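Local coordinates for putative carbonic anhydrase (Streptococcus mutans, PDB 3LAS) that catalyses the reversible interconversion of hydrogencarbonate and carbon dioxide as a zinc-dependent beta-class carbonic anhydrase, at the interface of chains A and B. Coordinates in Å, arbitrary orientation; residue numbers count along the deposited sequence, not the author numbering. Chains: chain A/B, Putative carbonic anhydrase.

The interface of chains A and B. Residues chain A 61-62, 65, 67, 70, 121-122; chain B 69, 72-73.
This is one patch of a two-fold symmetric, largely polar homodimer interface, repeated with the chains exchanged, in which B:Asp69, B:Arg72 and B:Ser73 on one face of helix 68-80 dock onto the end of strand 56-61, the 3-10 helix 62-64, A:Thr67 and the loop carrying A:Phe121 and A:Leu122; beta-class carbonic anhydrases commonly build on such dimers. It illustrates how an acid-base pair within one chain, whose charges probably offset each other, can read the polar groups of its partner. The carboxylate of B:Asp69 divides its oxygens between the two tasks. B:Asp69 OD1 faces its own chain and accepts hydrogen bonds side-on from NE and NH2 of B:Arg72, the NH2 contact, at 2.8 Å, also a salt bridge; this grip fixes the guanidinium's rotation. B:Asp69 OD2 reaches across: A:Asn61 ND2 meets its syn lone pair at 2.9 Å, the amide and carboxylate planes turned 75° apart, while A:Thr67 OG1 comes from above the carboxylate at 2.7 Å. The same A:Asn61 ND2 also donates to A:Arg65 O, both acceptors lying close to the amide plane, so the side-chain amide is held in orientation.

B:Arg72 leaves the helix with CG anti to the backbone N and bends at chi3 (73°), bringing NH1 and NH2 end-on to the backbone carbonyl oxygen of A:Ala62, with B:Arg72 NH2 2.9 Å from A:Ala62 O and NH1 sharing that oxygen. B:Arg72 NH1 also donates to A:Phe121 O at 2.9 Å, from above the carbonyl plane. A:Leu122 CD1 sits over the centre of the guanidinium face, and A:Phe121 CD1 brushes CG of B:Arg72. The hydroxyl of B:Ser73 bridges the two chains, donating to B:Asp69 O within its helix while B:Ser73 OG accepts from the backbone N of A:Ala62 at 2.9 Å, nearly straight at 165°.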
# COMPACT_ATOMS: atom_id res chain seq x y z
N ASN A 61 0.35 -3.36 2.49
CA ASN A 61 0.11 -4.76 2.13
C ASN A 61 -0.56 -5.44 3.31
O ASN A 61 -0.89 -4.79 4.32
CB ASN A 61 1.35 -5.48 1.61
CG ASN A 61 2.40 -5.68 2.72
OD1 ASN A 61 2.07 -5.52 3.90
ND2 ASN A 61 3.56 -6.13 2.34
N ALA A 62 -0.81 -6.76 3.21
CA ALA A 62 -1.44 -7.44 4.37
C ALA A 62 -0.39 -7.59 5.48
O ALA A 62 0.65 -8.23 5.33
CB ALA A 62 -1.96 -8.80 3.99
N ARG A 65 4.05 -6.16 6.07
CA ARG A 65 5.24 -7.04 6.13
C ARG A 65 6.25 -6.71 5.07
O ARG A 65 5.90 -6.27 3.96
CB ARG A 65 4.84 -8.46 5.89
CG ARG A 65 3.70 -8.98 6.86
CD ARG A 65 3.90 -8.61 8.33
NE ARG A 65 5.23 -8.82 8.93
CZ ARG A 65 5.60 -9.98 9.47
NH1 ARG A 65 4.82 -11.04 9.43
NH2 ARG A 65 6.78 -9.94 10.04
N THR A 67 8.48 -7.60 2.16
CA THR A 67 8.48 -8.60 1.06
C THR A 67 9.40 -8.13 -0.06
O THR A 67 9.84 -6.97 -0.03
CB THR A 67 7.06 -8.78 0.48
OG1 THR A 67 6.72 -7.51 -0.14
CG2 THR A 67 6.03 -9.12 1.63
N VAL A 70 7.87 -4.94 -1.40
CA VAL A 70 8.14 -3.77 -0.56
C VAL A 70 9.55 -3.33 -0.84
O VAL A 70 9.75 -2.11 -1.01
CB VAL A 70 7.88 -4.09 0.90
CG1 VAL A 70 8.47 -2.97 1.78
CG2 VAL A 70 6.36 -4.27 1.14
N PHE A 121 2.06 -16.80 3.99
CA PHE A 121 1.16 -15.65 4.07
C PHE A 121 1.59 -14.62 5.07
O PHE A 121 0.91 -13.55 5.21
CB PHE A 121 -0.30 -16.08 4.26
CG PHE A 121 -0.84 -16.75 3.01
CD1 PHE A 121 -1.49 -16.01 2.04
CD2 PHE A 121 -0.66 -18.12 2.82
CE1 PHE A 121 -1.93 -16.60 0.86
CE2 PHE A 121 -1.15 -18.71 1.60
CZ PHE A 121 -1.76 -17.90 0.64
N LEU A 122 2.68 -14.85 5.79
CA LEU A 122 3.32 -13.86 6.66
C LEU A 122 2.48 -13.44 7.87
O LEU A 122 2.43 -12.28 8.25
CB LEU A 122 3.88 -12.63 5.93
CG LEU A 122 4.73 -12.91 4.74
CD1 LEU A 122 5.09 -11.67 3.92
CD2 LEU A 122 6.00 -13.68 5.12
N ASP B 69 3.16 -10.33 -3.70
CA ASP B 69 2.70 -9.73 -2.45
C ASP B 69 1.30 -9.15 -2.60
O ASP B 69 0.50 -9.31 -1.66
CB ASP B 69 3.66 -8.64 -2.02
CG ASP B 69 3.43 -8.11 -0.63
OD1 ASP B 69 2.76 -8.74 0.20
OD2 ASP B 69 4.04 -7.05 -0.36
N ARG B 72 -0.83 -12.24 -2.42
CA ARG B 72 -0.90 -12.72 -1.04
C ARG B 72 -1.90 -11.90 -0.23
O ARG B 72 -2.74 -12.40 0.50
CB ARG B 72 0.52 -12.59 -0.46
CG ARG B 72 0.55 -12.94 1.02
CD ARG B 72 1.91 -12.54 1.63
NE ARG B 72 2.04 -11.07 1.78
CZ ARG B 72 1.71 -10.36 2.88
NH1 ARG B 72 1.08 -10.93 3.90
NH2 ARG B 72 1.93 -9.07 2.91
N SER B 73 -1.78 -10.57 -0.40
CA SER B 73 -2.58 -9.63 0.41
C SER B 73 -4.07 -9.64 0.02
O SER B 73 -4.94 -9.53 0.92
CB SER B 73 -1.98 -8.21 0.27
OG SER B 73 -0.62 -8.20 0.74